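Local coordinates for McyG protein (Microcystis aeruginosa PCC 7806, PDB 4R0M) that binds phenylalanyl-adenylate in its adenylation domain and probably activates a phenylpropanoid-type starter acid for loading onto the adjoining peptidyl carrier domain in microcystin biosynthesis, at residues Y36-A41 with K79-I84; Y466-A471 with I483-P488. One frame throughout, in Å; residues are numbered along the deposited sequence.

Contact 1: residues Y36-A41 with K79-I84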
# COMPACT_ATOMS: atom_id res chain seq x y z
N TYR A 36 -19.48 -5.71 -1.12
CA TYR A 36 -18.98 -4.55 -1.84
C TYR A 36 -19.78 -3.31 -1.47
O TYR A 36 -21.00 -3.27 -1.64
CB TYR A 36 -19.08 -4.75 -3.35
CG TYR A 36 -18.38 -5.97 -3.90
CD1 TYR A 36 -17.01 -5.96 -4.17
CD2 TYR A 36 -19.09 -7.14 -4.17
CE1 TYR A 36 -16.37 -7.07 -4.68
CE2 TYR A 36 -18.46 -8.26 -4.69
CZ TYR A 36 -17.10 -8.22 -4.94
OH TYR A 36 -16.47 -9.34 -5.45
N ILE A 37 -19.09 -2.30 -0.95
CA ILE A 37 -19.70 -0.98 -0.75
C ILE A 37 -19.51 -0.18 -2.03
O ILE A 37 -18.40 -0.06 -2.54
CB ILE A 37 -19.08 -0.22 0.45
CG1 ILE A 37 -19.02 -1.11 1.71
CG2 ILE A 37 -19.83 1.08 0.72
CD1 ILE A 37 -20.35 -1.58 2.25
N ARG A 38 -20.61 0.34 -2.57
CA ARG A 38 -20.55 1.17 -3.76
C ARG A 38 -20.30 2.64 -3.39
O ARG A 38 -20.35 2.99 -2.21
CB ARG A 38 -21.83 1.02 -4.59
CG ARG A 38 -21.85 -0.24 -5.44
CD ARG A 38 -23.20 -0.48 -6.10
NE ARG A 38 -24.20 -0.96 -5.14
CZ ARG A 38 -25.07 -1.93 -5.38
NH1 ARG A 38 -25.07 -2.57 -6.55
NH2 ARG A 38 -25.94 -2.28 -4.45
N ASN A 39 -20.03 3.47 -4.39
CA ASN A 39 -19.79 4.90 -4.18
C ASN A 39 -20.95 5.64 -3.52
O ASN A 39 -20.73 6.56 -2.73
CB ASN A 39 -19.39 5.59 -5.49
CG ASN A 39 -17.93 5.38 -5.84
OD1 ASN A 39 -17.04 5.95 -5.20
ND2 ASN A 39 -17.68 4.58 -6.87
N ASP A 40 -22.18 5.23 -3.83
CA ASP A 40 -23.37 5.81 -3.22
C ASP A 40 -23.72 5.16 -1.87
O ASP A 40 -24.83 5.33 -1.36
CB ASP A 40 -24.57 5.74 -4.18
CG ASP A 40 -24.92 4.32 -4.61
OD1 ASP A 40 -24.24 3.36 -4.17
OD2 ASP A 40 -25.87 4.16 -5.40
N ALA A 41 -22.76 4.43 -1.31
CA ALA A 41 -22.87 3.77 0.01
C ALA A 41 -23.90 2.63 0.10
O ALA A 41 -24.19 2.14 1.20
CB ALA A 41 -23.08 4.80 1.12
N LYS A 79 -13.87 -0.80 -10.77
CA LYS A 79 -15.05 -1.35 -10.10
C LYS A 79 -14.70 -2.63 -9.35
O LYS A 79 -14.33 -3.64 -9.96
CB LYS A 79 -16.17 -1.59 -11.11
CG LYS A 79 -17.55 -1.70 -10.51
CD LYS A 79 -18.59 -1.95 -11.59
CE LYS A 79 -19.97 -2.17 -11.01
NZ LYS A 79 -20.94 -2.50 -12.09
N ASN A 80 -14.83 -2.59 -8.03
CA ASN A 80 -14.47 -3.71 -7.16
C ASN A 80 -15.27 -5.00 -7.43
O ASN A 80 -14.74 -6.10 -7.27
CB ASN A 80 -14.57 -3.30 -5.68
CG ASN A 80 -13.48 -2.32 -5.27
OD1 ASN A 80 -12.63 -1.96 -6.08
ND2 ASN A 80 -13.51 -1.89 -4.02
N GLN A 81 -16.52 -4.84 -7.85
CA GLN A 81 -17.39 -5.98 -8.19
C GLN A 81 -16.91 -6.71 -9.45
O GLN A 81 -17.36 -7.82 -9.73
CB GLN A 81 -18.84 -5.52 -8.38
CG GLN A 81 -19.49 -4.91 -7.15
CD GLN A 81 -19.38 -3.39 -7.11
OE1 GLN A 81 -18.28 -2.83 -7.02
NE2 GLN A 81 -20.52 -2.72 -7.17
N ASP A 82 -16.02 -6.07 -10.21
CA ASP A 82 -15.45 -6.66 -11.41
C ASP A 82 -14.03 -7.15 -11.18
O ASP A 82 -13.61 -8.15 -11.78
CB ASP A 82 -15.44 -5.64 -12.56
CG ASP A 82 -16.81 -5.45 -13.18
OD1 ASP A 82 -17.77 -6.15 -12.78
OD2 ASP A 82 -16.93 -4.60 -14.09
N PHE A 83 -13.29 -6.45 -10.32
CA PHE A 83 -11.88 -6.74 -10.08
C PHE A 83 -11.66 -8.11 -9.42
O PHE A 83 -10.94 -8.95 -9.95
CB PHE A 83 -11.23 -5.63 -9.25
CG PHE A 83 -9.75 -5.79 -9.03
CD1 PHE A 83 -9.26 -6.70 -8.09
CD2 PHE A 83 -8.85 -5.03 -9.75
CE1 PHE A 83 -7.90 -6.85 -7.89
CE2 PHE A 83 -7.48 -5.17 -9.55
CZ PHE A 83 -7.01 -6.08 -8.62
N ILE A 84 -12.29 -8.31 -8.26
CA ILE A 84 -12.11 -9.53 -7.48
C ILE A 84 -12.54 -10.81 -8.23
O ILE A 84 -11.77 -11.78 -8.27
CB ILE A 84 -12.76 -9.43 -6.08
CG1 ILE A 84 -12.10 -8.29 -5.28
CG2 ILE A 84 -12.63 -10.74 -5.32
CD1 ILE A 84 -12.88 -7.82 -4.07

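Contact 2: residues Y466-A471 with I483-P488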
# COMPACT_ATOMS: atom_id res chain seq x y z
N TYR A 466 -0.26 15.20 1.89
CA TYR A 466 0.41 15.74 0.72
C TYR A 466 1.76 16.35 1.00
O TYR A 466 2.22 17.16 0.26
CB TYR A 466 -0.45 16.78 0.06
CG TYR A 466 -1.77 16.30 -0.41
CD1 TYR A 466 -1.90 15.73 -1.63
CD2 TYR A 466 -2.88 16.43 0.36
CE1 TYR A 466 -3.10 15.29 -2.07
CE2 TYR A 466 -4.08 15.99 -0.08
CZ TYR A 466 -4.17 15.42 -1.31
OH TYR A 466 -5.36 14.99 -1.76
N THR A 467 2.37 15.99 2.11
CA THR A 467 3.55 16.65 2.59
C THR A 467 4.76 15.76 2.48
O THR A 467 4.65 14.60 2.61
CB THR A 467 3.36 17.12 4.01
OG1 THR A 467 2.23 17.95 4.07
CG2 THR A 467 4.50 17.89 4.45
N ALA A 468 5.91 16.32 2.17
CA ALA A 468 7.16 15.57 2.06
C ALA A 468 8.36 16.38 2.54
O ALA A 468 8.41 17.60 2.36
CB ALA A 468 7.38 15.10 0.63
N ALA A 469 9.31 15.69 3.16
CA ALA A 469 10.56 16.31 3.59
C ALA A 469 11.74 15.46 3.12
O ALA A 469 11.82 14.26 3.42
CB ALA A 469 10.58 16.47 5.10
N PHE A 470 12.65 16.08 2.38
CA PHE A 470 13.84 15.39 1.87
C PHE A 470 15.03 16.34 1.77
O PHE A 470 14.86 17.56 1.77
CB PHE A 470 13.55 14.74 0.50
CG PHE A 470 13.09 15.71 -0.55
CD1 PHE A 470 11.74 16.01 -0.69
CD2 PHE A 470 14.00 16.32 -1.41
CE1 PHE A 470 11.31 16.91 -1.66
CE2 PHE A 470 13.58 17.21 -2.38
CZ PHE A 470 12.23 17.50 -2.51
N ALA A 471 16.23 15.77 1.68
CA ALA A 471 17.46 16.54 1.63
C ALA A 471 18.23 16.35 0.32
O ALA A 471 18.47 15.22 -0.11
CB ALA A 471 18.35 16.20 2.82
N ILE A 483 14.45 20.32 1.96
CA ILE A 483 13.36 20.78 1.10
C ILE A 483 12.03 20.21 1.59
O ILE A 483 11.93 19.02 1.89
CB ILE A 483 13.60 20.42 -0.39
CG1 ILE A 483 14.85 21.14 -0.93
CG2 ILE A 483 12.41 20.83 -1.26
CD1 ILE A 483 16.15 20.42 -0.65
N ILE A 484 11.04 21.08 1.68
CA ILE A 484 9.71 20.71 2.12
C ILE A 484 8.68 21.04 1.04
O ILE A 484 8.58 22.18 0.59
CB ILE A 484 9.36 21.39 3.47
CG1 ILE A 484 10.08 20.68 4.61
CG2 ILE A 484 7.85 21.40 3.70
CD1 ILE A 484 10.17 21.47 5.90
N THR A 485 7.94 20.02 0.62
CA THR A 485 6.84 20.19 -0.32
C THR A 485 5.54 19.86 0.38
O THR A 485 5.49 18.97 1.23
CB THR A 485 7.00 19.30 -1.56
OG1 THR A 485 7.16 17.94 -1.16
CG2 THR A 485 8.21 19.73 -2.39
N PHE A 486 4.48 20.59 0.03
CA PHE A 486 3.18 20.42 0.66
C PHE A 486 2.07 20.87 -0.29
O PHE A 486 2.34 21.44 -1.34
CB PHE A 486 3.12 21.23 1.97
CG PHE A 486 2.88 22.70 1.77
CD1 PHE A 486 3.91 23.54 1.37
CD2 PHE A 486 1.62 23.24 1.99
CE1 PHE A 486 3.69 24.90 1.18
CE2 PHE A 486 1.39 24.60 1.80
CZ PHE A 486 2.42 25.42 1.39
N SER A 487 0.83 20.59 0.09
CA SER A 487 -0.33 21.10 -0.62
C SER A 487 -1.17 21.95 0.33
O SER A 487 -1.39 21.54 1.47
CB SER A 487 -1.16 19.96 -1.20
OG SER A 487 -2.21 20.45 -2.02
N PRO A 488 -1.62 23.13 -0.13
CA PRO A 488 -2.38 24.04 0.74
C PRO A 488 -3.80 23.55 0.99
O PRO A 488 -4.44 23.00 0.08
CB PRO A 488 -2.41 25.36 -0.05
CG PRO A 488 -1.46 25.18 -1.20
CD PRO A 488 -1.42 23.71 -1.47

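Contact 1: residues Y36-A41 with K79-I84
In the large N-terminal part of this ANL-family adenylation domain, the end of strand 33-37 in the large mixed sheet meets the first turn of helix 80-93, which follows strand 72-76 of the neighbouring parallel sheet. Tyr-36 carries most of the contact. Its CG lies anti to the carbonyl carbon (chi1 -57°), and the ring reaches out along the start of the helix. Gln-81 runs past it in the opposite direction and lays its CG over one ring face, a CH-pi contact 3.9 Å from the Tyr-36 ring centroid and offset toward the rim. The bend of Gln-81 at chi2 (94°) carries its amide back past Tyr-36 CB, with ring and amide planes 23° apart. Gln-81 NE2 ends 3.3 Å from Arg-38 CG, where the two side chains cross at about a right angle. At the phenol end, Ile-84 CD1 lies 3.6 Å from Tyr-36 CE1. The same ring carbon, Tyr-36 CE1, comes obliquely to 3.2 Å from Asn-80 O, and Asn-80 CB touches CD1 of Tyr-36 at 3.9 Å. Lys-79 is the N-cap residue, and its O accepts from both Asp-82 N and Phe-83 N. The polar ends turn to other partners: Tyr-36 OH bonds to Gln-46 on strand 43-47, and Arg-38 NE to Thr-42. With no hydrogen bond between the two segments, strand and helix meet here through van der Waals and CH-pi contacts, while the hydroxyl of the buried Tyr-36 finds its partner on the adjacent strand of the same sheet.

Contact 2: residues Y466-A471 with I483-P488
Phe-470 and Ile-483 face each other across the antiparallel hairpin of strands 468-474 and 479-486, in the small C-terminal part of the adenylation domain. Phe-470 holds CG in the crowded position between backbone N and carbonyl carbon (chi1 58°), which swings the ring over the neighbouring strand. The two side chains cross obliquely. Ile-483 CB sits over one ring face, a CH-pi contact 4.1 Å from the Phe-470 centroid, and the CG2 branch of Ile-483, anti to its backbone N, meets Phe-470 CZ at 3.6 Å. Thr-485 brings CG2 to the ring edge, close to the ring plane, and its OG1, in the crowded position between backbone N and carbonyl carbon, lies 3.4 Å from Ala-468 CB. These four residues form one face of the hairpin, packed against helix 536-545. Ala-469 and Ile-484 occupy the opposite face, where Ile-484 meets helices 449-457 and 498-511. Ala-468/Thr-485 and Phe-470/Ile-483 are hydrogen-bonded pairs, with Ala-469/Ile-484 the non-hydrogen-bonded pair between them. Beyond the last bridge, Tyr-466 CB touches Ser-487 CB at 3.5 Å; the phenol bonds to Arg-523, and Ser-487 OG to Leu-521 O. The backbone bonds are straighter at the Phe-470 pair: Ile-483 N donates to Phe-470 O over 2.8 Å, nearly along the C=O axis, with 169° at the hydrogen, whereas Ala-468 N donates to Thr-485 O over 2.8 Å with 159° at the hydrogen, approaching in the carbonyl plane.

In the fold
Contacts 1 and 2 follow one another along the chain and do not touch: their centres are 33 Å apart and their nearest atoms about 15 Å. Contact 1 sets a strand of the mixed sheet against the helix that follows strand 72-76 of the parallel sheet, whereas contact 2 is a strand pair inside one three-stranded sheet of the small C-terminal part. Their centres lie about 19 and 20 Å from the centre of the chain. The phenylalanyl-adenylate pocket draws on residues between 182 and 533, a span that begins after contact 1 and encloses contact 2 in sequence. In the ANL family the C-terminal part rotates against the N-terminal part during catalysis, so the separation holds for this adenylate-bound conformation and probably changes with that rotation.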